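LPS-assembly lipoprotein LptE (Acinetobacter baumannii, PDB 5TSE) probably works with LptD to assemble lipopolysaccharide at the surface of the outer membrane, where it may bind and recognise the lipopolysaccharide. Local coordinates at residues E19-T24 and L51-Y56; E28-V33 and V121-A126; K66-L71 and Y100-A105; R73-F78 and T93-R98. All blocks are in the same frame, centred on the assembly; numbering follows the deposited sequence.

The four contacts illustrate how one small alpha/beta fold uses different chemistry in different places. Contacts 1, 2 and 4 are partly buried near the chain centre, 11 to 12 Å apart between centres, and touch one another. Contact 3 lies at the surface, at the far end of the strands, about 22 Å from contact 4 between centres, although both join strands 68-81 and 92-101. Contact 4 combines a full backbone ladder with threonine and arginine side-chain bonds, whereas contact 3 is a shorter ladder edged by tyrosines. Contact 1 couples one parallel bridge to packing on a loop. Contact 2 rests on close helix packing round Ala126, with Gln30 and Asp123 at its polar edge.

Contact 1: E19-T24 and L51-Y56; sequences ELPAKT and LRVLEY
Thr24 lays its methyl group almost centrally on the ring of Tyr56, in a CH-pi contact with CG2 3.5 Å from the Tyr56 ring centroid and only 11° off the ring normal. The two side chains run past each other in opposite directions, and the methyl meets the ring face while the threonine hydroxyl is engaged within its own loop. With chi1 at 55°, Thr24 OG1 stands between its backbone N and carbonyl carbon, and it donates to Pro21 O at 2.6 Å, a bond that folds the loop just ahead of helix 25-37. Pro21 continues the apolar line: its CD lies 3.7 Å from Val53 CG1, and its CG reaches the Tyr56 CB.

Farther back, Glu19 and Arg52 form a parallel beta bridge that joins strand 15-19 to strand 49-64 where the chain turns out towards the helix. Glu19 N donates to Leu51 O at 3.0 Å, and Glu19 O accepts from Val53 N at 2.9 Å, so Glu19 holds the backbone on both sides of Arg52. Just beyond, Leu54 and Glu55 both face Thr77 in a classic beta bulge. The side chains of Glu19 and Arg52 extend side by side in the same direction, but Glu19 OE1 stays 4.4 Å from Arg52 NE, beyond salt-bridge range. The salt bridge of Arg52 is instead made with Glu81, and Glu19 OE1 lies against the aliphatic CD of Arg52.

Chemically, then, two straight backbone bonds set the register, while carbon contacts and one aromatic face guide the departing loop, with Glu19-Arg52 attraction probably secondary.

Contact 2: E28-V33 and V121-A126; sequences ETQLKV and VIDDLA
Gln30 and Ala126 meet CB to CB at 3.7 Å, and the other side chains of the contact are arranged round this approach. Gln30 places its CG anti to the carbonyl carbon (chi1 -58°), where it lies 4.4 Å from Ile122 CG2. The bend at chi2 then turns CD, and with it the amide, towards the carboxylate of Asp123. The Gln30 and Asp123 side chains cross obliquely, with the amide and carboxylate planes turned 45° apart. Asp123 has its own anchor in the first helix, because its OD1 is hydrogen-bonded to Tyr34 OH.

Leu31 comes to Ala126 from beside Gln30. Its CB is not aimed at the partner helix, yet the branch CD2 swings round to lie 3.8 Å from Ala126 O and 4.2 Å from Ala126 CB. Ala126 thus receives contacts from two consecutive residues, Gln30 and Leu31, and it also touches Leu27 and Tyr34. Its small side chain fits a close passage of the backbones, with Leu31 CA and Ala126 CA 5.2 Å apart. The axes of the two short helical segments approach to 9.0 Å and cross at -40°.

Beyond the pair, helix 110-134 lies mainly over strands 68-81 and 92-101: Leu125 packs on Leu74, Val76 and Leu94, while Val121 rests on Ala96. Asp124 adds a salt bridge to Arg98 of strand 92-101. Helix 25-37 reaches strand 15-19 through Glu28 and Lys32, both of which touch Leu18, and the two helices meet over strand 49-64 at Tyr56, which touches Leu27 of one and Ile122 of the other.

Contact 3: K66-L71 and Y100-A105; sequences KLTEVL and YQYDLA
Val70 and Tyr100 form an antiparallel hydrogen-bonded pair, joined by two backbone bonds. Val70 N donates to Tyr100 O at 3.2 Å and Tyr100 N returns a bond of 3.2 Å to Val70 O. Tyr102 N then donates to Thr68 O at 2.8 Å, a more bent bond with an N-H...O angle of 143°. Between these bonds Glu69 faces Gln101 as a non-hydrogen-bonded pair.

Van der Waals contacts form the second group. Tyr100 has its CG between the backbone N and the carbonyl carbon (chi1 66°), and its ring lies alongside Val70, pointing the same way, with Val70 CB 3.6 Å from Tyr100 CE1. Thr68 likewise lies beside Tyr102: the Thr68 CG2 methyl is 3.9 Å from Tyr102 CB. Leu67 crosses the Gln101 chain at about a right angle, setting its CD2 methyl against Gln101 CG and the amide, 3.5 Å from Gln101 CD.

Seen in its surroundings, this is the open end of the hairpin of strands 68-81 and 92-101, at the surface and away from the connection between them. Strand 49-64 flanks it through Leu62 and Arg60, which touch Val70, and helix 110-134 covers Tyr100, whose hydroxyl is hydrogen-bonded to Glu114.

Contact 4: R73-F78 and T93-R98; sequences RLTVTF and TLTAAR. With FMT (formic acid), chain D.
Arg73 and Thr95 provide the first of several side-chain hydrogen bonds that decorate an antiparallel ladder. Arg73 NH1 donates to Thr95 OG1 at 3.1 Å, with the oxygen near the guanidinium plane at its edge, while Ala97 CB lies over one guanidinium face, 3.5 Å from Arg73 NH1. Thr95 carries its OG1 anti to the backbone N (chi1 -169°), and this hydroxyl donates in turn to Leu74 O at 3.1 Å from 55° above the carbonyl plane. Leu74 O is therefore gripped twice, since it also accepts from Ala96 N. Farther along, Thr93 OG1 donates to Thr77 OG1 at 2.7 Å, and Thr77 OG1 donates onward to formic acid O1 at 2.6 Å. That molecule, probably from the crystallisation liquor, is also held by Thr57 OG1.

The backbone bonds form the second group: Leu74 pairs with Ala96 and Val76 with Leu94, each through two bonds. Val76 N to Leu94 O and Leu94 N to Val76 O are both 2.8 Å. The third kind is apolar. Leu94 CD1 meets the edge of the Phe78 ring at CE1, 3.9 Å away, on the side of the sheet where Leu74, Val76 and Ala96 also lie. Helix 110-134 covers that side, with Val121 touching Leu74 and Gln132 touching Leu94.

The result is a two-faced antiparallel hairpin, polar where threonines and Arg73 gather and apolar beneath the helix, the pattern of a two-layer alpha/beta sandwich such as the LptE fold.

Contact 1: E19-T24 and L51-Y56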
loop_
_atom_site.group_PDB
_atom_site.type_symbol
_atom_site.label_atom_id
_atom_site.label_comp_id
_atom_site.label_asym_id
_atom_site.label_seq_id
_atom_site.Cartn_x
_atom_site.Cartn_y
_atom_site.Cartn_z
ATOM N N GLU A 19 -8.453 -2.643 -7.889
ATOM C CA GLU A 19 -8.205 -3.980 -8.326
ATOM C C GLU A 19 -7.005 -4.401 -7.492
ATOM O O GLU A 19 -5.912 -3.858 -7.648
ATOM C CB GLU A 19 -7.874 -4.068 -9.804
ATOM C CG GLU A 19 -7.710 -5.529 -10.221
ATOM C CD GLU A 19 -7.201 -5.706 -11.623
ATOM O OE1 GLU A 19 -7.165 -4.719 -12.370
ATOM O OE2 GLU A 19 -6.841 -6.848 -11.969
ATOM N N LEU A 20 -7.222 -5.371 -6.617
ATOM C CA LEU A 20 -6.211 -5.853 -5.709
ATOM C C LEU A 20 -6.128 -7.350 -5.784
ATOM O O LEU A 20 -7.124 -7.989 -6.088
ATOM C CB LEU A 20 -6.630 -5.514 -4.286
ATOM C CG LEU A 20 -6.900 -4.036 -3.983
ATOM C CD1 LEU A 20 -7.471 -3.843 -2.586
ATOM C CD2 LEU A 20 -5.628 -3.239 -4.156
ATOM N N PRO A 21 -4.943 -7.922 -5.512
ATOM C CA PRO A 21 -4.868 -9.378 -5.484
ATOM C C PRO A 21 -5.696 -9.903 -4.316
ATOM O O PRO A 21 -6.134 -9.134 -3.461
ATOM C CB PRO A 21 -3.368 -9.684 -5.239
ATOM C CG PRO A 21 -2.643 -8.382 -5.357
ATOM C CD PRO A 21 -3.642 -7.270 -5.257
ATOM N N ALA A 22 -5.883 -11.209 -4.280
ATOM C CA ALA A 22 -6.640 -11.848 -3.220
ATOM C C ALA A 22 -5.897 -11.738 -1.901
ATOM O O ALA A 22 -4.676 -11.530 -1.863
ATOM C CB ALA A 22 -6.903 -13.318 -3.563
ATOM N N LYS A 23 -6.654 -11.856 -0.819
ATOM C CA LYS A 23 -6.103 -11.799 0.524
ATOM C C LYS A 23 -5.339 -10.498 0.799
ATOM O O LYS A 23 -4.176 -10.507 1.212
ATOM C CB LYS A 23 -5.264 -13.062 0.806
ATOM C CG LYS A 23 -6.116 -14.319 0.696
ATOM C CD LYS A 23 -5.398 -15.602 1.081
ATOM C CE LYS A 23 -6.395 -16.757 1.042
ATOM N NZ LYS A 23 -5.816 -18.074 1.419
ATOM N N THR A 24 -6.027 -9.388 0.549
ATOM C CA THR A 24 -5.519 -8.044 0.793
ATOM C C THR A 24 -6.651 -7.206 1.413
ATOM O O THR A 24 -6.703 -5.993 1.235
ATOM C CB THR A 24 -5.025 -7.364 -0.510
ATOM O OG1 THR A 24 -6.074 -7.380 -1.486
ATOM C CG2 THR A 24 -3.805 -8.067 -1.073
ATOM N N LEU A 51 -7.261 1.728 -9.867
ATOM C CA LEU A 51 -6.037 1.635 -9.113
ATOM C C LEU A 51 -5.699 0.163 -9.035
ATOM O O LEU A 51 -6.263 -0.555 -8.205
ATOM C CB LEU A 51 -6.252 2.224 -7.719
ATOM C CG LEU A 51 -5.140 2.050 -6.687
ATOM C CD1 LEU A 51 -3.778 2.365 -7.269
ATOM C CD2 LEU A 51 -5.443 2.919 -5.473
ATOM N N ARG A 52 -4.812 -0.290 -9.928
ATOM C CA ARG A 52 -4.400 -1.685 -9.972
ATOM C C ARG A 52 -3.143 -1.911 -9.157
ATOM O O ARG A 52 -2.116 -1.270 -9.401
ATOM C CB ARG A 52 -4.166 -2.168 -11.417
ATOM C CG ARG A 52 -3.869 -3.667 -11.506
ATOM C CD ARG A 52 -4.170 -4.276 -12.876
ATOM N NE ARG A 52 -3.105 -4.243 -13.886
ATOM C CZ ARG A 52 -2.405 -5.306 -14.316
ATOM N NH1 ARG A 52 -1.470 -5.141 -15.249
ATOM N NH2 ARG A 52 -2.628 -6.538 -13.851
ATOM N N VAL A 53 -3.251 -2.800 -8.167
ATOM C CA VAL A 53 -2.127 -3.214 -7.356
ATOM C C VAL A 53 -1.688 -4.465 -8.048
ATOM O O VAL A 53 -2.387 -5.460 -7.991
ATOM C CB VAL A 53 -2.505 -3.517 -5.886
ATOM C CG1 VAL A 53 -1.389 -4.280 -5.183
ATOM C CG2 VAL A 53 -2.815 -2.228 -5.160
ATOM N N LEU A 54 -0.547 -4.409 -8.729
ATOM C CA LEU A 54 -0.034 -5.579 -9.455
ATOM C C LEU A 54 0.667 -6.569 -8.544
ATOM O O LEU A 54 0.608 -7.784 -8.770
ATOM C CB LEU A 54 0.929 -5.178 -10.579
ATOM C CG LEU A 54 0.351 -4.363 -11.737
ATOM C CD1 LEU A 54 0.020 -2.949 -11.283
ATOM C CD2 LEU A 54 1.326 -4.341 -12.913
ATOM N N GLU A 55 1.348 -6.041 -7.532
ATOM C CA GLU A 55 2.076 -6.868 -6.581
ATOM C C GLU A 55 1.866 -6.384 -5.162
ATOM O O GLU A 55 1.952 -5.205 -4.883
ATOM C CB GLU A 55 3.570 -6.857 -6.902
ATOM C CG GLU A 55 3.954 -7.564 -8.193
ATOM C CD GLU A 55 3.743 -9.072 -8.135
ATOM O OE1 GLU A 55 3.671 -9.700 -9.215
ATOM O OE2 GLU A 55 3.641 -9.633 -7.019
ATOM N N TYR A 56 1.569 -7.329 -4.290
ATOM C CA TYR A 56 1.381 -7.095 -2.875
ATOM C C TYR A 56 2.278 -8.164 -2.294
ATOM O O TYR A 56 1.988 -9.352 -2.422
ATOM C CB TYR A 56 -0.078 -7.318 -2.503
ATOM C CG TYR A 56 -0.408 -7.228 -1.032
ATOM C CD1 TYR A 56 -0.344 -8.349 -0.220
ATOM C CD2 TYR A 56 -0.820 -6.034 -0.465
ATOM C CE1 TYR A 56 -0.675 -8.276 1.121
ATOM C CE2 TYR A 56 -1.142 -5.949 0.878
ATOM C CZ TYR A 56 -1.068 -7.071 1.659
ATOM O OH TYR A 56 -1.389 -6.984 2.973
#

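Contact 2: E28-V33 and V121-A126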
loop_
_atom_site.group_PDB
_atom_site.type_symbol
_atom_site.label_atom_id
_atom_site.label_comp_id
_atom_site.label_asym_id
_atom_site.label_seq_id
_atom_site.Cartn_x
_atom_site.Cartn_y
_atom_site.Cartn_z
ATOM N N GLU A 28 -7.229 -3.217 1.522
ATOM C CA GLU A 28 -8.376 -2.668 0.814
ATOM C C GLU A 28 -9.159 -1.742 1.718
ATOM O O GLU A 28 -9.520 -0.649 1.311
ATOM C CB GLU A 28 -9.305 -3.758 0.289
ATOM C CG GLU A 28 -10.441 -3.222 -0.582
ATOM C CD GLU A 28 -11.429 -4.284 -1.005
ATOM O OE1 GLU A 28 -11.104 -5.485 -0.941
ATOM O OE2 GLU A 28 -12.554 -3.908 -1.396
ATOM N N THR A 29 -9.410 -2.190 2.941
ATOM C CA THR A 29 -10.164 -1.397 3.917
ATOM C C THR A 29 -9.495 -0.043 4.168
ATOM O O THR A 29 -10.117 0.996 4.033
ATOM C CB THR A 29 -10.285 -2.155 5.254
ATOM O OG1 THR A 29 -10.934 -3.415 5.033
ATOM C CG2 THR A 29 -11.074 -1.326 6.293
ATOM N N GLN A 30 -8.211 -0.080 4.491
ATOM C CA GLN A 30 -7.449 1.131 4.768
ATOM C C GLN A 30 -7.341 2.053 3.551
ATOM O O GLN A 30 -7.393 3.275 3.705
ATOM C CB GLN A 30 -6.066 0.782 5.338
ATOM C CG GLN A 30 -6.145 -0.049 6.615
ATOM C CD GLN A 30 -6.866 0.675 7.747
ATOM O OE1 GLN A 30 -6.285 1.512 8.440
ATOM N NE2 GLN A 30 -8.123 0.319 7.966
ATOM N N LEU A 31 -7.209 1.496 2.349
ATOM C CA LEU A 31 -7.141 2.351 1.155
ATOM C C LEU A 31 -8.402 3.138 0.982
ATOM O O LEU A 31 -8.351 4.306 0.607
ATOM C CB LEU A 31 -6.919 1.555 -0.124
ATOM C CG LEU A 31 -5.532 1.013 -0.359
ATOM C CD1 LEU A 31 -5.529 0.099 -1.582
ATOM C CD2 LEU A 31 -4.547 2.163 -0.505
ATOM N N LYS A 32 -9.534 2.496 1.253
ATOM C CA LYS A 32 -10.833 3.138 1.107
ATOM C C LYS A 32 -11.016 4.323 2.049
ATOM O O LYS A 32 -11.402 5.404 1.594
ATOM C CB LYS A 32 -11.971 2.120 1.270
ATOM C CG LYS A 32 -12.111 1.179 0.082
ATOM C CD LYS A 32 -13.227 0.164 0.283
ATOM C CE LYS A 32 -13.391 -0.711 -0.950
ATOM N NZ LYS A 32 -14.415 -1.771 -0.762
ATOM N N VAL A 33 -10.725 4.141 3.340
ATOM C CA VAL A 33 -10.888 5.248 4.304
ATOM C C VAL A 33 -10.035 6.455 3.902
ATOM O O VAL A 33 -10.541 7.575 3.835
ATOM C CB VAL A 33 -10.619 4.843 5.785
ATOM C CG1 VAL A 33 -11.539 3.698 6.200
ATOM C CG2 VAL A 33 -9.170 4.448 6.032
ATOM N N VAL A 121 2.231 -1.160 9.606
ATOM C CA VAL A 121 2.875 -1.218 8.280
ATOM C C VAL A 121 1.848 -1.068 7.158
ATOM O O VAL A 121 2.045 -0.284 6.232
ATOM C CB VAL A 121 3.697 -2.530 8.094
ATOM C CG1 VAL A 121 4.041 -2.786 6.628
ATOM C CG2 VAL A 121 4.961 -2.511 8.961
ATOM N N ILE A 122 0.774 -1.842 7.242
ATOM C CA ILE A 122 -0.309 -1.785 6.250
ATOM C C ILE A 122 -0.881 -0.374 6.196
ATOM O O ILE A 122 -0.990 0.218 5.127
ATOM C CB ILE A 122 -1.428 -2.795 6.578
ATOM C CG1 ILE A 122 -0.902 -4.208 6.369
ATOM C CG2 ILE A 122 -2.655 -2.553 5.695
ATOM C CD1 ILE A 122 -1.852 -5.312 6.789
ATOM N N ASP A 123 -1.207 0.162 7.362
ATOM C CA ASP A 123 -1.752 1.515 7.483
ATOM C C ASP A 123 -0.807 2.539 6.840
ATOM O O ASP A 123 -1.221 3.328 6.002
ATOM C CB ASP A 123 -1.956 1.857 8.951
ATOM C CG ASP A 123 -2.724 3.122 9.137
ATOM O OD1 ASP A 123 -3.907 3.142 8.727
ATOM O OD2 ASP A 123 -2.169 4.080 9.714
ATOM N N ASP A 124 0.467 2.491 7.232
ATOM C CA ASP A 124 1.523 3.371 6.706
ATOM C C ASP A 124 1.513 3.299 5.186
ATOM O O ASP A 124 1.422 4.325 4.507
ATOM C CB ASP A 124 2.890 2.918 7.300
ATOM C CG ASP A 124 4.123 3.723 6.767
ATOM O OD1 ASP A 124 4.081 4.286 5.658
ATOM O OD2 ASP A 124 5.165 3.748 7.465
ATOM N N LEU A 125 1.552 2.084 4.651
ATOM C CA LEU A 125 1.563 1.905 3.207
ATOM C C LEU A 125 0.280 2.424 2.543
ATOM O O LEU A 125 0.355 3.032 1.492
ATOM C CB LEU A 125 1.829 0.446 2.830
ATOM C CG LEU A 125 2.013 0.173 1.334
ATOM C CD1 LEU A 125 3.071 1.101 0.736
ATOM C CD2 LEU A 125 2.389 -1.273 1.092
ATOM N N ALA A 126 -0.881 2.216 3.161
ATOM C CA ALA A 126 -2.143 2.729 2.597
ATOM C C ALA A 126 -2.069 4.254 2.414
ATOM O O ALA A 126 -2.516 4.800 1.387
ATOM C CB ALA A 126 -3.331 2.353 3.487
#

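Contact 3: K66-L71 and Y100-A105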
loop_
_atom_site.group_PDB
_atom_site.type_symbol
_atom_site.label_atom_id
_atom_site.label_comp_id
_atom_site.label_asym_id
_atom_site.label_seq_id
_atom_site.Cartn_x
_atom_site.Cartn_y
_atom_site.Cartn_z
ATOM N N LYS A 66 24.401 -6.673 14.664
ATOM C CA LYS A 66 25.040 -6.660 15.964
ATOM C C LYS A 66 24.167 -7.560 16.840
ATOM O O LYS A 66 24.658 -8.453 17.532
ATOM C CB LYS A 66 25.100 -5.227 16.512
ATOM C CG LYS A 66 25.916 -5.053 17.788
ATOM C CD LYS A 66 27.390 -5.379 17.583
ATOM C CE LYS A 66 28.185 -5.134 18.855
ATOM N NZ LYS A 66 29.627 -5.446 18.683
ATOM N N LEU A 67 22.862 -7.325 16.757
ATOM C CA LEU A 67 21.855 -8.102 17.465
ATOM C C LEU A 67 20.931 -8.739 16.423
ATOM O O LEU A 67 21.046 -8.442 15.229
ATOM C CB LEU A 67 21.078 -7.198 18.433
ATOM C CG LEU A 67 20.363 -5.928 17.921
ATOM C CD1 LEU A 67 19.141 -6.235 17.064
ATOM C CD2 LEU A 67 19.956 -5.066 19.118
ATOM N N THR A 68 20.029 -9.609 16.874
ATOM C CA THR A 68 19.077 -10.284 15.992
ATOM C C THR A 68 17.811 -9.437 15.885
ATOM O O THR A 68 17.212 -9.100 16.888
ATOM C CB THR A 68 18.739 -11.692 16.507
ATOM O OG1 THR A 68 19.945 -12.451 16.602
ATOM C CG2 THR A 68 17.782 -12.406 15.554
ATOM N N GLU A 69 17.391 -9.144 14.658
ATOM C CA GLU A 69 16.248 -8.280 14.404
ATOM C C GLU A 69 15.182 -8.851 13.453
ATOM O O GLU A 69 15.503 -9.349 12.370
ATOM C CB GLU A 69 16.804 -6.970 13.845
ATOM C CG GLU A 69 15.784 -5.950 13.377
ATOM C CD GLU A 69 16.422 -4.604 13.076
ATOM O OE1 GLU A 69 17.162 -4.094 13.949
ATOM O OE2 GLU A 69 16.151 -4.031 12.000
ATOM N N VAL A 70 13.921 -8.758 13.865
ATOM C CA VAL A 70 12.792 -9.203 13.050
ATOM C C VAL A 70 12.196 -7.987 12.354
ATOM O O VAL A 70 11.686 -7.101 13.024
ATOM C CB VAL A 70 11.688 -9.869 13.892
ATOM C CG1 VAL A 70 10.489 -10.229 13.018
ATOM C CG2 VAL A 70 12.224 -11.111 14.582
ATOM N N LEU A 71 12.240 -7.963 11.018
ATOM C CA LEU A 71 11.722 -6.846 10.237
ATOM C C LEU A 71 10.505 -7.255 9.399
ATOM O O LEU A 71 10.573 -8.171 8.575
ATOM C CB LEU A 71 12.836 -6.236 9.385
ATOM C CG LEU A 71 12.491 -5.023 8.499
ATOM C CD1 LEU A 71 13.707 -4.183 8.178
ATOM C CD2 LEU A 71 11.753 -5.412 7.221
ATOM N N TYR A 100 11.714 -4.896 15.363
ATOM C CA TYR A 100 11.989 -4.911 16.793
ATOM C C TYR A 100 13.188 -5.841 17.062
ATOM O O TYR A 100 13.571 -6.655 16.207
ATOM C CB TYR A 100 10.750 -5.367 17.580
ATOM C CG TYR A 100 10.325 -6.804 17.345
ATOM C CD1 TYR A 100 9.565 -7.154 16.249
ATOM C CD2 TYR A 100 10.668 -7.807 18.242
ATOM C CE1 TYR A 100 9.165 -8.461 16.043
ATOM C CE2 TYR A 100 10.276 -9.126 18.037
ATOM C CZ TYR A 100 9.518 -9.440 16.937
ATOM O OH TYR A 100 9.132 -10.748 16.722
ATOM N N GLN A 101 13.774 -5.713 18.246
ATOM C CA GLN A 101 14.906 -6.550 18.626
ATOM C C GLN A 101 14.406 -7.912 19.094
ATOM O O GLN A 101 13.643 -7.992 20.054
ATOM C CB GLN A 101 15.711 -5.897 19.754
ATOM C CG GLN A 101 16.918 -6.727 20.212
ATOM C CD GLN A 101 17.590 -6.203 21.475
ATOM O OE1 GLN A 101 17.278 -5.111 21.967
ATOM N NE2 GLN A 101 18.520 -6.990 22.010
ATOM N N TYR A 102 14.821 -8.980 18.414
ATOM C CA TYR A 102 14.455 -10.325 18.848
ATOM C C TYR A 102 15.208 -10.570 20.156
ATOM O O TYR A 102 16.410 -10.306 20.249
ATOM C CB TYR A 102 14.824 -11.382 17.809
ATOM C CG TYR A 102 14.677 -12.809 18.304
ATOM C CD1 TYR A 102 13.444 -13.468 18.266
ATOM C CD2 TYR A 102 15.779 -13.501 18.814
ATOM C CE1 TYR A 102 13.316 -14.779 18.720
ATOM C CE2 TYR A 102 15.663 -14.805 19.274
ATOM C CZ TYR A 102 14.435 -15.445 19.227
ATOM O OH TYR A 102 14.337 -16.745 19.686
ATOM N N ASP A 103 14.480 -11.047 21.162
ATOM C CA ASP A 103 15.037 -11.313 22.474
ATOM C C ASP A 103 14.557 -12.689 22.916
ATOM O O ASP A 103 13.350 -12.933 22.978
ATOM C CB ASP A 103 14.566 -10.231 23.448
ATOM C CG ASP A 103 15.207 -10.341 24.813
ATOM O OD1 ASP A 103 16.237 -11.039 24.951
ATOM O OD2 ASP A 103 14.686 -9.702 25.752
ATOM N N LEU A 104 15.508 -13.581 23.206
ATOM C CA LEU A 104 15.210 -14.957 23.637
ATOM C C LEU A 104 14.251 -15.035 24.834
ATOM O O LEU A 104 13.481 -15.989 24.948
ATOM C CB LEU A 104 16.513 -15.719 23.970
ATOM C CG LEU A 104 17.517 -16.027 22.842
ATOM C CD1 LEU A 104 18.816 -16.599 23.406
ATOM C CD2 LEU A 104 16.933 -16.981 21.807
ATOM N N ALA A 105 14.299 -14.037 25.715
ATOM C CA ALA A 105 13.435 -14.011 26.899
ATOM C C ALA A 105 11.969 -13.707 26.569
ATOM O O ALA A 105 11.071 -14.448 26.972
ATOM C CB ALA A 105 13.963 -13.002 27.913
#

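Contact 4: R73-F78 and T93-R98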
loop_
_atom_site.group_PDB
_atom_site.type_symbol
_atom_site.label_atom_id
_atom_site.label_comp_id
_atom_site.label_asym_id
_atom_site.label_seq_id
_atom_site.Cartn_x
_atom_site.Cartn_y
_atom_site.Cartn_z
ATOM N N ARG A 73 8.001 -6.266 6.606
ATOM C CA ARG A 73 7.871 -5.373 5.474
ATOM C C ARG A 73 6.670 -5.690 4.620
ATOM O O ARG A 73 6.241 -6.833 4.550
ATOM C CB ARG A 73 9.115 -5.487 4.585
ATOM C CG ARG A 73 9.095 -4.610 3.331
ATOM C CD ARG A 73 10.391 -4.674 2.515
ATOM N NE ARG A 73 11.550 -4.428 3.357
ATOM C CZ ARG A 73 11.906 -3.241 3.847
ATOM N NH1 ARG A 73 11.187 -2.138 3.612
ATOM N NH2 ARG A 73 12.989 -3.158 4.610
ATOM N N LEU A 74 6.158 -4.651 3.961
ATOM C CA LEU A 74 5.095 -4.794 2.981
ATOM C C LEU A 74 5.510 -3.947 1.789
ATOM O O LEU A 74 5.849 -2.781 1.927
ATOM C CB LEU A 74 3.727 -4.376 3.522
ATOM C CG LEU A 74 2.537 -4.582 2.569
ATOM C CD1 LEU A 74 2.555 -5.948 1.894
ATOM C CD2 LEU A 74 1.223 -4.379 3.318
ATOM N N THR A 75 5.508 -4.559 0.616
ATOM C CA THR A 75 5.909 -3.884 -0.605
ATOM C C THR A 75 4.770 -3.952 -1.610
ATOM O O THR A 75 4.163 -5.003 -1.780
ATOM C CB THR A 75 7.159 -4.572 -1.161
ATOM O OG1 THR A 75 8.191 -4.514 -0.158
ATOM C CG2 THR A 75 7.623 -3.922 -2.454
ATOM N N VAL A 76 4.469 -2.836 -2.262
ATOM C CA VAL A 76 3.379 -2.807 -3.259
ATOM C C VAL A 76 3.754 -2.049 -4.534
ATOM O O VAL A 76 4.304 -0.951 -4.475
ATOM C CB VAL A 76 2.072 -2.193 -2.677
ATOM C CG1 VAL A 76 1.042 -1.939 -3.771
ATOM C CG2 VAL A 76 1.471 -3.097 -1.626
ATOM N N THR A 77 3.455 -2.661 -5.678
ATOM C CA THR A 77 3.663 -2.047 -6.987
ATOM C C THR A 77 2.266 -1.790 -7.532
ATOM O O THR A 77 1.405 -2.669 -7.508
ATOM C CB THR A 77 4.486 -2.940 -7.934
ATOM O OG1 THR A 77 5.791 -3.164 -7.366
ATOM C CG2 THR A 77 4.647 -2.285 -9.312
ATOM N N PHE A 78 2.019 -0.578 -7.994
ATOM C CA PHE A 78 0.713 -0.234 -8.520
ATOM C C PHE A 78 0.807 0.818 -9.615
ATOM O O PHE A 78 1.773 1.577 -9.689
ATOM C CB PHE A 78 -0.169 0.294 -7.395
ATOM C CG PHE A 78 0.226 1.655 -6.908
ATOM C CD1 PHE A 78 1.226 1.808 -5.950
ATOM C CD2 PHE A 78 -0.408 2.795 -7.402
ATOM C CE1 PHE A 78 1.590 3.067 -5.502
ATOM C CE2 PHE A 78 -0.048 4.061 -6.954
ATOM C CZ PHE A 78 0.953 4.197 -6.005
ATOM N N THR A 93 6.525 1.372 -7.125
ATOM C CA THR A 93 6.775 0.405 -6.057
ATOM C C THR A 93 7.064 1.108 -4.726
ATOM O O THR A 93 8.031 1.856 -4.628
ATOM C CB THR A 93 7.971 -0.502 -6.433
ATOM O OG1 THR A 93 7.646 -1.240 -7.619
ATOM C CG2 THR A 93 8.313 -1.490 -5.318
ATOM N N LEU A 94 6.232 0.865 -3.708
ATOM C CA LEU A 94 6.412 1.480 -2.384
ATOM C C LEU A 94 6.580 0.410 -1.323
ATOM O O LEU A 94 6.218 -0.732 -1.529
ATOM C CB LEU A 94 5.222 2.351 -2.010
ATOM C CG LEU A 94 4.794 3.390 -3.036
ATOM C CD1 LEU A 94 3.690 4.259 -2.445
ATOM C CD2 LEU A 94 5.975 4.239 -3.476
ATOM N N THR A 95 7.106 0.800 -0.169
ATOM C CA THR A 95 7.340 -0.149 0.884
ATOM C C THR A 95 7.256 0.501 2.251
ATOM O O THR A 95 7.571 1.676 2.412
ATOM C CB THR A 95 8.726 -0.813 0.712
ATOM O OG1 THR A 95 8.852 -1.918 1.606
ATOM C CG2 THR A 95 9.870 0.176 0.967
ATOM N N ALA A 96 6.803 -0.265 3.228
ATOM C CA ALA A 96 6.722 0.219 4.606
ATOM C C ALA A 96 7.308 -0.875 5.456
ATOM O O ALA A 96 7.231 -2.045 5.089
ATOM C CB ALA A 96 5.287 0.500 5.005
ATOM N N ALA A 97 7.883 -0.508 6.595
ATOM C CA ALA A 97 8.506 -1.487 7.449
ATOM C C ALA A 97 8.691 -1.035 8.879
ATOM O O ALA A 97 8.896 0.138 9.144
ATOM C CB ALA A 97 9.867 -1.837 6.867
ATOM N N ARG A 98 8.634 -1.998 9.791
ATOM C CA ARG A 98 8.902 -1.772 11.198
ATOM C C ARG A 98 9.662 -2.995 11.679
ATOM O O ARG A 98 9.440 -4.102 11.170
ATOM C CB ARG A 98 7.613 -1.632 12.009
ATOM C CG ARG A 98 6.758 -0.425 11.695
ATOM C CD ARG A 98 7.476 0.882 11.977
ATOM N NE ARG A 98 6.554 2.013 11.849
ATOM C CZ ARG A 98 6.192 2.594 10.707
ATOM N NH1 ARG A 98 6.634 2.157 9.528
ATOM N NH2 ARG A 98 5.344 3.620 10.738
HETATM C C FMT D . 6.593 -6.331 -5.362
HETATM O O1 FMT D . 6.417 -5.346 -6.058
HETATM O O2 FMT D . 5.804 -6.516 -4.311
#